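Local coordinates for protein homoserine O-acetyltransferase (Bacillus anthracis str. 'Ames Ancestor', PDB 3I1I) that probably catalyses the transfer of an acetyl group to the side-chain hydroxyl of L-homoserine, at residues N43-I47 against Q85-T91; G30-Y34 against S55-Y61; L46-Y50 against G69-G73; A80-Y86 against V365-N370. One frame throughout, in Å; residues are numbered along the deposited sequence. Where two conformers were deposited one is given.

Contact 1: N43-I47 against Q85-T91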
# COMPACT_ATOMS: atom_id res chain seq x y z
N ASN A 43 -40.01 -19.11 3.61
CA ASN A 43 -39.51 -18.50 2.37
C ASN A 43 -38.51 -17.34 2.60
O ASN A 43 -38.45 -16.39 1.82
CB ASN A 43 -40.70 -18.04 1.53
CG ASN A 43 -41.48 -16.92 2.18
OD1 ASN A 43 -41.46 -16.77 3.41
ND2 ASN A 43 -42.12 -16.09 1.36
N VAL A 44 -37.72 -17.43 3.66
CA VAL A 44 -36.79 -16.36 4.00
C VAL A 44 -35.38 -16.56 3.43
O VAL A 44 -34.77 -17.63 3.60
CB VAL A 44 -36.66 -16.19 5.54
CG1 VAL A 44 -35.75 -14.98 5.88
CG2 VAL A 44 -38.06 -16.06 6.19
N ILE A 45 -34.87 -15.53 2.76
CA ILE A 45 -33.50 -15.49 2.26
C ILE A 45 -32.80 -14.31 2.90
O ILE A 45 -33.26 -13.18 2.81
CB ILE A 45 -33.48 -15.31 0.73
CG1 ILE A 45 -34.21 -16.48 0.05
CG2 ILE A 45 -32.06 -15.20 0.25
CD1 ILE A 45 -34.21 -16.51 -1.52
N LEU A 46 -31.69 -14.58 3.58
CA LEU A 46 -30.90 -13.52 4.18
C LEU A 46 -29.74 -13.21 3.25
O LEU A 46 -29.05 -14.13 2.84
CB LEU A 46 -30.37 -13.97 5.56
CG LEU A 46 -29.44 -13.00 6.28
CD1 LEU A 46 -30.10 -11.63 6.54
CD2 LEU A 46 -28.89 -13.64 7.56
N ILE A 47 -29.58 -11.94 2.89
CA ILE A 47 -28.50 -11.41 2.04
C ILE A 47 -27.54 -10.65 2.95
O ILE A 47 -27.96 -9.84 3.78
CB ILE A 47 -29.02 -10.36 1.02
CG1 ILE A 47 -30.13 -10.93 0.13
CG2 ILE A 47 -27.90 -9.84 0.11
CD1 ILE A 47 -29.75 -12.07 -0.71
N GLN A 85 -41.96 -14.46 -4.40
CA GLN A 85 -41.92 -15.78 -3.78
C GLN A 85 -41.19 -15.82 -2.46
O GLN A 85 -41.56 -16.58 -1.57
CB GLN A 85 -41.22 -16.68 -4.74
CG GLN A 85 -41.52 -18.10 -4.52
CD GLN A 85 -40.89 -18.94 -5.60
OE1 GLN A 85 -40.83 -18.54 -6.78
NE2 GLN A 85 -40.41 -20.13 -5.20
N TYR A 86 -40.15 -15.01 -2.32
CA TYR A 86 -39.31 -15.05 -1.13
C TYR A 86 -39.42 -13.76 -0.30
O TYR A 86 -39.67 -12.66 -0.83
CB TYR A 86 -37.85 -15.30 -1.52
CG TYR A 86 -37.64 -16.66 -2.13
CD1 TYR A 86 -37.82 -17.78 -1.37
CD2 TYR A 86 -37.26 -16.82 -3.46
CE1 TYR A 86 -37.66 -19.03 -1.88
CE2 TYR A 86 -37.09 -18.10 -4.00
CZ TYR A 86 -37.29 -19.19 -3.19
OH TYR A 86 -37.14 -20.49 -3.64
N PHE A 87 -39.21 -13.91 1.00
CA PHE A 87 -39.10 -12.77 1.89
C PHE A 87 -37.60 -12.56 2.07
O PHE A 87 -36.92 -13.42 2.64
CB PHE A 87 -39.78 -13.09 3.21
CG PHE A 87 -39.71 -12.00 4.21
CD1 PHE A 87 -40.32 -10.78 3.94
CD2 PHE A 87 -39.05 -12.17 5.39
CE1 PHE A 87 -40.27 -9.76 4.85
CE2 PHE A 87 -38.99 -11.14 6.32
CZ PHE A 87 -39.60 -9.93 6.04
N VAL A 88 -37.07 -11.44 1.59
CA VAL A 88 -35.62 -11.23 1.57
C VAL A 88 -35.22 -10.20 2.60
O VAL A 88 -35.84 -9.15 2.69
CB VAL A 88 -35.17 -10.76 0.17
CG1 VAL A 88 -33.65 -10.45 0.14
CG2 VAL A 88 -35.57 -11.79 -0.90
N ILE A 89 -34.18 -10.51 3.41
CA ILE A 89 -33.69 -9.59 4.44
C ILE A 89 -32.22 -9.25 4.19
O ILE A 89 -31.44 -10.08 3.74
CB ILE A 89 -33.75 -10.22 5.86
CG1 ILE A 89 -35.12 -10.84 6.13
CG2 ILE A 89 -33.33 -9.18 6.96
CD1 ILE A 89 -35.19 -11.71 7.42
N CYS A 90 -31.83 -8.03 4.52
CA CYS A 90 -30.45 -7.63 4.47
C CYS A 90 -30.21 -6.63 5.57
O CYS A 90 -31.04 -5.78 5.81
CB CYS A 90 -30.18 -6.98 3.12
SG CYS A 90 -28.41 -6.65 2.85
N THR A 91 -29.05 -6.71 6.20
CA THR A 91 -28.73 -5.94 7.39
C THR A 91 -27.42 -5.15 7.22
O THR A 91 -26.57 -5.52 6.42
CB THR A 91 -28.56 -6.90 8.61
OG1 THR A 91 -27.42 -7.74 8.40
CG2 THR A 91 -29.81 -7.79 8.82
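Ile45 reaches across to Tyr86 with its far methyl: CD1 sits over one face of the phenol ring, 3.7 Å from the ring centroid and 22° off the ring normal, a CH-pi contact displaced toward the rim at CG. An extended chain, with CG1 anti to the carbonyl carbon, carries the methyl that far. At the edge of the same ring, near its plane, stands the carbonyl oxygen of Asn43. That oxygen also receives the amide of Phe87, N to O 2.7 Å, opening the ladder of bonds between two neighbouring parallel strands, 44-47 and 87-91, in the central sheet of the alpha/beta hydrolase fold. Ile45 gives its N-H to Phe87 O and takes that of Ile89 on its own O; the ladder then ends in an almost straight bond from Ile47 N to Ile89 O (2.8 Å, 178°). Side chains alternate along it. On one face Val44 and Phe87 run side by side, with Val44 CG2 at the edge of the Phe87 ring, while Val44 CG1 meets Ile89 CD1 at 3.7 Å and helix 129-142 packs against Leu46 and Ile89. On the other, Ile47 crosses Val88 at an angle, CG1 to CG1 3.6 Å. At the start of the ladder, Asn43 CG sits between the backbone N and carbonyl carbon (chi1 66°), and ND2 donates within its own amide plane to Gln85 O at 3.0 Å. The same ND2 reaches Thr36 O and OD1 accepts from Asn38 N, so backbone groups hold both ends of the buried amide.

Contact 2: G30-Y34 against S55-Y61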
# COMPACT_ATOMS: atom_id res chain seq x y z
N GLY A 30 -29.08 -1.69 11.38
CA GLY A 30 -30.14 -1.36 10.44
C GLY A 30 -30.49 -2.57 9.61
O GLY A 30 -29.68 -3.44 9.46
N TYR A 31 -31.69 -2.63 9.07
CA TYR A 31 -31.99 -3.68 8.10
C TYR A 31 -33.16 -3.27 7.25
O TYR A 31 -33.79 -2.24 7.50
CB TYR A 31 -32.30 -5.02 8.78
CG TYR A 31 -33.58 -5.08 9.57
CD1 TYR A 31 -34.72 -5.63 9.04
CD2 TYR A 31 -33.64 -4.63 10.90
CE1 TYR A 31 -35.90 -5.69 9.76
CE2 TYR A 31 -34.83 -4.72 11.65
CZ TYR A 31 -35.95 -5.25 11.08
OH TYR A 31 -37.14 -5.34 11.78
N GLU A 32 -33.45 -4.07 6.24
CA GLU A 32 -34.55 -3.79 5.37
C GLU A 32 -34.97 -5.09 4.75
O GLU A 32 -34.17 -6.01 4.71
CB GLU A 32 -34.17 -2.71 4.35
CG GLU A 32 -33.23 -3.16 3.24
CD GLU A 32 -32.64 -2.00 2.49
OE1 GLU A 32 -31.96 -1.20 3.16
OE2 GLU A 32 -32.85 -1.90 1.24
N THR A 33 -36.22 -5.18 4.29
CA THR A 33 -36.80 -6.44 3.79
C THR A 33 -37.56 -6.17 2.50
O THR A 33 -38.00 -5.05 2.24
CB THR A 33 -37.77 -7.12 4.82
OG1 THR A 33 -39.03 -6.42 4.85
CG2 THR A 33 -37.16 -7.16 6.25
N TYR A 34 -37.73 -7.20 1.69
CA TYR A 34 -38.44 -7.12 0.45
C TYR A 34 -39.31 -8.38 0.33
O TYR A 34 -38.96 -9.44 0.84
CB TYR A 34 -37.49 -7.05 -0.76
CG TYR A 34 -36.18 -6.33 -0.52
CD1 TYR A 34 -36.11 -4.93 -0.50
CD2 TYR A 34 -34.99 -7.03 -0.36
CE1 TYR A 34 -34.89 -4.26 -0.30
CE2 TYR A 34 -33.78 -6.37 -0.16
CZ TYR A 34 -33.73 -4.99 -0.13
OH TYR A 34 -32.52 -4.34 0.06
N SER A 55 -27.05 -2.34 4.07
CA SER A 55 -28.24 -3.20 3.99
C SER A 55 -29.02 -3.06 2.65
O SER A 55 -29.86 -3.90 2.33
CB SER A 55 -29.18 -2.89 5.16
OG SER A 55 -29.79 -1.61 4.98
N HIS A 56 -28.74 -2.00 1.90
CA HIS A 56 -29.49 -1.68 0.69
C HIS A 56 -29.14 -2.56 -0.49
O HIS A 56 -28.52 -2.14 -1.45
CB HIS A 56 -29.28 -0.20 0.31
CG HIS A 56 -30.36 0.34 -0.57
ND1 HIS A 56 -31.69 0.01 -0.40
CD2 HIS A 56 -30.30 1.21 -1.61
CE1 HIS A 56 -32.40 0.64 -1.33
NE2 HIS A 56 -31.58 1.38 -2.06
N ALA A 57 -29.54 -3.82 -0.39
CA ALA A 57 -29.27 -4.80 -1.42
C ALA A 57 -30.15 -4.61 -2.66
O ALA A 57 -29.79 -5.07 -3.73
CB ALA A 57 -29.48 -6.22 -0.86
N ALA A 58 -31.31 -3.99 -2.50
CA ALA A 58 -32.25 -3.84 -3.64
C ALA A 58 -33.21 -2.67 -3.46
O ALA A 58 -33.39 -2.11 -2.37
CB ALA A 58 -33.03 -5.14 -3.90
N GLY A 59 -33.78 -2.27 -4.59
CA GLY A 59 -34.84 -1.27 -4.60
C GLY A 59 -34.31 0.11 -4.27
O GLY A 59 -33.11 0.38 -4.46
N LYS A 60 -35.24 0.96 -3.82
CA LYS A 60 -34.96 2.37 -3.55
C LYS A 60 -35.70 2.84 -2.33
O LYS A 60 -36.79 2.34 -2.03
CB LYS A 60 -35.42 3.25 -4.70
CG LYS A 60 -35.10 2.75 -6.10
CD LYS A 60 -35.30 3.89 -7.10
CE LYS A 60 -34.90 3.50 -8.51
NZ LYS A 60 -34.72 4.69 -9.42
N TYR A 61 -35.12 3.83 -1.67
CA TYR A 61 -35.70 4.43 -0.49
C TYR A 61 -36.68 5.59 -0.83
O TYR A 61 -37.54 5.91 -0.03
CB TYR A 61 -34.60 4.98 0.42
CG TYR A 61 -33.69 3.95 1.04
CD1 TYR A 61 -34.19 2.90 1.81
CD2 TYR A 61 -32.31 4.06 0.89
CE1 TYR A 61 -33.34 1.97 2.39
CE2 TYR A 61 -31.46 3.14 1.47
CZ TYR A 61 -31.99 2.09 2.22
OH TYR A 61 -31.14 1.19 2.80
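Glu32, on strand 24-34 of the alpha/beta hydrolase sheet, sends its carboxylate into the loop that follows strand 44-48, where each of its oxygens accepts two hydrogen bonds. OE1 takes the hydroxyl of Tyr61 on its syn lone pair at 2.6 Å, and Ser55 OG approaches the same atom at 2.9 Å from above the carboxylate plane. OE2 offers its syn lone pair to His56 ND1, a His-carboxylate hydrogen bond of 2.8 Å and 167° that lies in the imidazole plane, though ring and carboxylate planes are turned 51° apart. The second donor to OE2 is Tyr34 OH, two residues along the same strand and again above the plane. Four donors, three from the loop and one from the strand, thus fix the rotation of the buried carboxylate and would probably favour its charged form. Behind these, the His56 and Tyr61 rings lie over one another, His56 CE1 above the centre of the phenol, while His103 stacks on Tyr61. Ser55 OG also bonds to Lys9 NZ, a second-shell partner that probably helps to position the hydroxyl, and Ser55 N is held by Asp92. The inverse gamma turn centred on His56 brings Ala57 and Ala58 back to Tyr34. Ala58 CB lies over one face of that ring, 4.1 Å from its centroid, and Ala58 N donates to Tyr34 OH at 2.9 Å through a bent bond of 136°.

Contact 3: L46-Y50 against G69-G73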
# COMPACT_ATOMS: atom_id res chain seq x y z
N LEU A 46 -31.69 -14.58 3.58
CA LEU A 46 -30.90 -13.52 4.18
C LEU A 46 -29.74 -13.21 3.25
O LEU A 46 -29.05 -14.13 2.84
CB LEU A 46 -30.37 -13.97 5.56
CG LEU A 46 -29.44 -13.00 6.28
CD1 LEU A 46 -30.10 -11.63 6.54
CD2 LEU A 46 -28.89 -13.64 7.56
N ILE A 47 -29.58 -11.94 2.89
CA ILE A 47 -28.50 -11.41 2.04
C ILE A 47 -27.54 -10.65 2.95
O ILE A 47 -27.96 -9.84 3.78
CB ILE A 47 -29.02 -10.36 1.02
CG1 ILE A 47 -30.13 -10.93 0.13
CG2 ILE A 47 -27.90 -9.84 0.11
CD1 ILE A 47 -29.75 -12.07 -0.71
N CYS A 48 -26.25 -10.87 2.78
CA CYS A 48 -25.24 -10.19 3.58
C CYS A 48 -24.42 -9.30 2.67
O CYS A 48 -24.05 -9.71 1.56
CB CYS A 48 -24.34 -11.23 4.18
SG CYS A 48 -25.23 -12.46 5.13
N HIS A 49 -24.09 -8.10 3.15
CA HIS A 49 -23.42 -7.11 2.32
C HIS A 49 -21.89 -7.14 2.36
O HIS A 49 -21.29 -7.68 3.28
CB HIS A 49 -24.02 -5.71 2.56
CG HIS A 49 -23.47 -4.97 3.73
ND1 HIS A 49 -22.18 -4.48 3.77
CD2 HIS A 49 -24.07 -4.51 4.85
CE1 HIS A 49 -22.00 -3.80 4.89
NE2 HIS A 49 -23.14 -3.79 5.56
N TYR A 50 -21.27 -6.58 1.33
CA TYR A 50 -19.81 -6.62 1.19
C TYR A 50 -19.17 -5.37 1.83
O TYR A 50 -19.87 -4.47 2.28
CB TYR A 50 -19.36 -6.78 -0.30
CG TYR A 50 -19.84 -5.72 -1.24
CD1 TYR A 50 -19.08 -4.58 -1.47
CD2 TYR A 50 -21.08 -5.83 -1.89
CE1 TYR A 50 -19.52 -3.56 -2.34
CE2 TYR A 50 -21.53 -4.84 -2.76
CZ TYR A 50 -20.73 -3.72 -2.99
OH TYR A 50 -21.15 -2.75 -3.84
N GLY A 69 -30.29 -0.47 -5.06
CA GLY A 69 -29.40 -1.21 -4.19
C GLY A 69 -28.44 -2.10 -4.93
O GLY A 69 -28.64 -2.45 -6.07
N TRP A 70 -27.41 -2.51 -4.22
CA TRP A 70 -26.20 -3.05 -4.87
C TRP A 70 -26.35 -4.42 -5.58
O TRP A 70 -25.49 -4.79 -6.39
CB TRP A 70 -25.06 -3.02 -3.87
CG TRP A 70 -25.34 -3.71 -2.61
CD1 TRP A 70 -25.71 -3.14 -1.44
CD2 TRP A 70 -25.28 -5.12 -2.38
NE1 TRP A 70 -25.89 -4.10 -0.48
CE2 TRP A 70 -25.62 -5.34 -1.03
CE3 TRP A 70 -24.93 -6.22 -3.17
CZ2 TRP A 70 -25.65 -6.62 -0.44
CZ3 TRP A 70 -24.95 -7.52 -2.58
CH2 TRP A 70 -25.32 -7.70 -1.23
N TRP A 71 -27.41 -5.16 -5.31
CA TRP A 71 -27.71 -6.42 -6.00
C TRP A 71 -29.11 -6.38 -6.62
O TRP A 71 -29.78 -7.43 -6.76
CB TRP A 71 -27.55 -7.63 -5.05
CG TRP A 71 -26.42 -8.58 -5.36
CD1 TRP A 71 -25.42 -8.40 -6.26
CD2 TRP A 71 -26.15 -9.84 -4.72
NE1 TRP A 71 -24.56 -9.48 -6.25
CE2 TRP A 71 -24.97 -10.37 -5.30
CE3 TRP A 71 -26.78 -10.57 -3.70
CZ2 TRP A 71 -24.43 -11.59 -4.93
CZ3 TRP A 71 -26.24 -11.79 -3.32
CH2 TRP A 71 -25.08 -12.30 -3.94
N ASP A 72 -29.52 -5.19 -7.04
CA ASP A 72 -30.89 -4.98 -7.52
C ASP A 72 -31.23 -5.87 -8.69
O ASP A 72 -32.35 -6.36 -8.80
CB ASP A 72 -31.15 -3.53 -7.90
CG ASP A 72 -32.62 -3.26 -8.18
OD1 ASP A 72 -33.43 -3.17 -7.21
OD2 ASP A 72 -32.97 -3.18 -9.38
N GLY A 73 -30.26 -6.10 -9.57
CA GLY A 73 -30.48 -6.96 -10.72
C GLY A 73 -30.84 -8.40 -10.39
O GLY A 73 -31.42 -9.08 -11.23
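Tyr50 and Trp70 form the aromatic part of this contact, a T-shaped pair in which the tyrosine edge is directed at one face of the indole. The planes stand at 79°, and the centroids of the phenol and the six-membered indole ring are 5.3 Å apart. Tyr50 CE2 makes the touch, 3.7 Å from Trp70 CE3 and toward the rim rather than over the middle. Each of the two rings springs from a chi1 near +60°, with CG lodged between backbone N and carbonyl carbon, and the two side chains run antiparallel alongside one another.

Aliphatic contacts are made with the six-membered ring of the indole. His49 CB lies 3.5 Å from Trp70 CZ2, and the CG2 branch of Ile47 is 3.6 Å from Trp70 CH2. The same methyl reaches the second indole at Trp71 CE3, 4.0 Å away. Trp70 in turn leans its CZ3 over a face of Trp71, so the two consecutive indoles and the isoleucine form one apolar cluster.

Polar bonds act alongside the cluster. His49 ND1 donates in its ring plane to Tyr50 O at 2.7 Å, while His49 NE2 accepts from Asn93 N, which fixes the imidazole. Both indole N-H groups are spent on backbone oxygens, Trp70 NE1 on Thr54 O and Trp71 NE1 on Gly354 O.

The contact joins the C-terminal end of strand 44-48 to the following loop. Pro154 of strand 150-154 touches Tyr50, Trp70 and Trp71, just before the probable nucleophile Ser155, and helix 156-167 meets Cys48.

Contact 4: A80-Y86 against V365-N370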
# COMPACT_ATOMS: atom_id res chain seq x y z
N ALA A 80 -34.05 -13.54 -10.22
CA ALA A 80 -33.47 -14.81 -9.80
C ALA A 80 -33.78 -15.11 -8.33
O ALA A 80 -33.94 -16.26 -7.97
CB ALA A 80 -31.94 -14.80 -10.04
N ILE A 81 -33.74 -14.07 -7.50
CA ILE A 81 -34.18 -14.12 -6.12
C ILE A 81 -35.50 -13.36 -6.17
O ILE A 81 -35.57 -12.13 -6.05
CB ILE A 81 -33.18 -13.44 -5.20
CG1 ILE A 81 -31.82 -14.11 -5.34
CG2 ILE A 81 -33.66 -13.49 -3.76
CD1 ILE A 81 -30.72 -13.40 -4.64
N ASP A 82 -36.54 -14.12 -6.41
CA ASP A 82 -37.85 -13.60 -6.76
C ASP A 82 -38.65 -13.15 -5.52
O ASP A 82 -39.15 -13.98 -4.74
CB ASP A 82 -38.59 -14.69 -7.52
CG ASP A 82 -39.89 -14.22 -8.12
OD1 ASP A 82 -40.25 -13.02 -8.00
OD2 ASP A 82 -40.56 -15.09 -8.72
N THR A 83 -38.79 -11.84 -5.36
CA THR A 83 -39.56 -11.29 -4.24
C THR A 83 -41.10 -11.51 -4.32
O THR A 83 -41.80 -11.23 -3.34
CB THR A 83 -39.30 -9.79 -4.09
OG1 THR A 83 -39.60 -9.12 -5.33
CG2 THR A 83 -37.86 -9.55 -3.71
N ASN A 84 -41.63 -12.02 -5.44
CA ASN A 84 -43.02 -12.53 -5.42
C ASN A 84 -43.10 -13.86 -4.69
O ASN A 84 -44.17 -14.37 -4.43
CB ASN A 84 -43.60 -12.75 -6.82
CG ASN A 84 -43.70 -11.51 -7.60
OD1 ASN A 84 -44.04 -10.46 -7.06
ND2 ASN A 84 -43.40 -11.61 -8.90
N GLN A 85 -41.96 -14.46 -4.40
CA GLN A 85 -41.92 -15.78 -3.78
C GLN A 85 -41.19 -15.82 -2.46
O GLN A 85 -41.56 -16.58 -1.57
CB GLN A 85 -41.22 -16.68 -4.74
CG GLN A 85 -41.52 -18.10 -4.52
CD GLN A 85 -40.89 -18.94 -5.60
OE1 GLN A 85 -40.83 -18.54 -6.78
NE2 GLN A 85 -40.41 -20.13 -5.20
N TYR A 86 -40.15 -15.01 -2.32
CA TYR A 86 -39.31 -15.05 -1.13
C TYR A 86 -39.42 -13.76 -0.30
O TYR A 86 -39.67 -12.66 -0.83
CB TYR A 86 -37.85 -15.30 -1.52
CG TYR A 86 -37.64 -16.66 -2.13
CD1 TYR A 86 -37.82 -17.78 -1.37
CD2 TYR A 86 -37.26 -16.82 -3.46
CE1 TYR A 86 -37.66 -19.03 -1.88
CE2 TYR A 86 -37.09 -18.10 -4.00
CZ TYR A 86 -37.29 -19.19 -3.19
OH TYR A 86 -37.14 -20.49 -3.64
N VAL A 365 -28.32 -19.29 -9.72
CA VAL A 365 -28.84 -18.98 -8.42
C VAL A 365 -30.29 -19.47 -8.33
O VAL A 365 -30.70 -20.19 -7.39
CB VAL A 365 -28.72 -17.47 -8.13
CG1 VAL A 365 -29.68 -17.01 -7.04
CG2 VAL A 365 -27.22 -17.12 -7.76
N TYR A 366 -31.06 -19.09 -9.33
CA TYR A 366 -32.46 -19.46 -9.43
C TYR A 366 -32.64 -20.97 -9.30
O TYR A 366 -33.43 -21.41 -8.51
CB TYR A 366 -33.01 -18.98 -10.77
CG TYR A 366 -34.41 -19.41 -11.01
CD1 TYR A 366 -35.47 -18.77 -10.37
CD2 TYR A 366 -34.68 -20.51 -11.81
CE1 TYR A 366 -36.78 -19.21 -10.55
CE2 TYR A 366 -35.98 -20.94 -12.01
CZ TYR A 366 -37.02 -20.28 -11.39
OH TYR A 366 -38.28 -20.73 -11.60
N GLU A 367 -31.91 -21.74 -10.08
CA GLU A 367 -31.97 -23.21 -10.04
C GLU A 367 -31.64 -23.74 -8.64
O GLU A 367 -32.28 -24.65 -8.13
CB GLU A 367 -31.01 -23.79 -11.10
CG GLU A 367 -30.67 -25.30 -11.06
CD GLU A 367 -29.59 -25.69 -12.13
OE1 GLU A 367 -28.63 -26.44 -11.83
OE2 GLU A 367 -29.68 -25.21 -13.28
N PHE A 368 -30.63 -23.15 -8.01
CA PHE A 368 -30.18 -23.60 -6.71
C PHE A 368 -31.19 -23.30 -5.60
O PHE A 368 -31.43 -24.13 -4.72
CB PHE A 368 -28.84 -22.96 -6.39
CG PHE A 368 -28.15 -23.58 -5.25
CD1 PHE A 368 -27.52 -24.79 -5.40
CD2 PHE A 368 -28.10 -22.96 -4.03
CE1 PHE A 368 -26.85 -25.39 -4.32
CE2 PHE A 368 -27.44 -23.56 -2.96
CZ PHE A 368 -26.82 -24.77 -3.12
N LEU A 369 -31.83 -22.14 -5.68
CA LEU A 369 -32.88 -21.79 -4.73
C LEU A 369 -34.09 -22.73 -4.85
O LEU A 369 -34.85 -22.87 -3.90
CB LEU A 369 -33.32 -20.34 -4.94
CG LEU A 369 -32.27 -19.30 -4.55
CD1 LEU A 369 -32.78 -17.89 -4.90
CD2 LEU A 369 -31.87 -19.43 -3.04
N ASN A 370 -34.23 -23.39 -5.99
CA ASN A 370 -35.29 -24.35 -6.22
C ASN A 370 -34.91 -25.81 -6.06
O ASN A 370 -35.76 -26.65 -6.14
CB ASN A 370 -35.86 -24.13 -7.62
CG ASN A 370 -36.68 -22.89 -7.67
OD1 ASN A 370 -37.70 -22.81 -6.99
ND2 ASN A 370 -36.23 -21.89 -8.43
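Helix 362-370, the last helix of the chain, packs here on the short, weakly bonded strand at about 81-82 and the turn leading to strand 87-91 of the alpha/beta hydrolase sheet. Leu369 and Val365, one helical turn apart, supply the apolar ridge. Both approach the CG1 methylene of Ile81: Leu369 CD1 comes to 3.9 Å and Val365 CG1 to 4.0 Å, each side chain crossing that of the isoleucine at a slant. Leu369 holds CG anti to its carbonyl carbon and then extends (chi2 176°), which carries CD1 on to the oxygen of Ala80 at 3.7 Å. That oxygen also lies at the edge of the Tyr366 ring, in its plane, 3.8 Å from CD1 of that ring. Asn370 ND2 sits over the centre of the same ring while making a weak bond to Tyr366 O.

The cluster continues inward to Ile45 on strand 44-48, touched by Ile81 and Leu369 alike, and to Met152 on strand 150-154, so the helix is seated against the sheet. His149 donates from NE2 to Leu369 O and meets the ring of Tyr86. The turn itself is shaped by Asp82, whose O accepts from both Gln85 N and Tyr86 N, and whose side chain forms an Asx turn. There Asn84 N approaches Asp82 OD1 from well above the carboxylate plane, at 3.1 Å.

Overall arrangement
From the N terminus, strand 24-34 comes first, and contact 2 closes the loop from it to residues 55-61. Before that loop is complete the chain lays down strand 44-48, from which contacts 1 and 3 both start: contact 3 ties its end to 69-73, and contact 1 makes the longer return to strand 87-91. Contact 2 therefore crosses both. Contact 4 opens at 80-86, inside the span of contact 1, and closes only at the last helix, so these two also cross; contacts 2 and 3 have closed before it begins. Strand 87-91 lies between strands 24-34 and 44-48, and Ile81 links contacts 1, 3 and 4 by packing near Ile45 and Ile47.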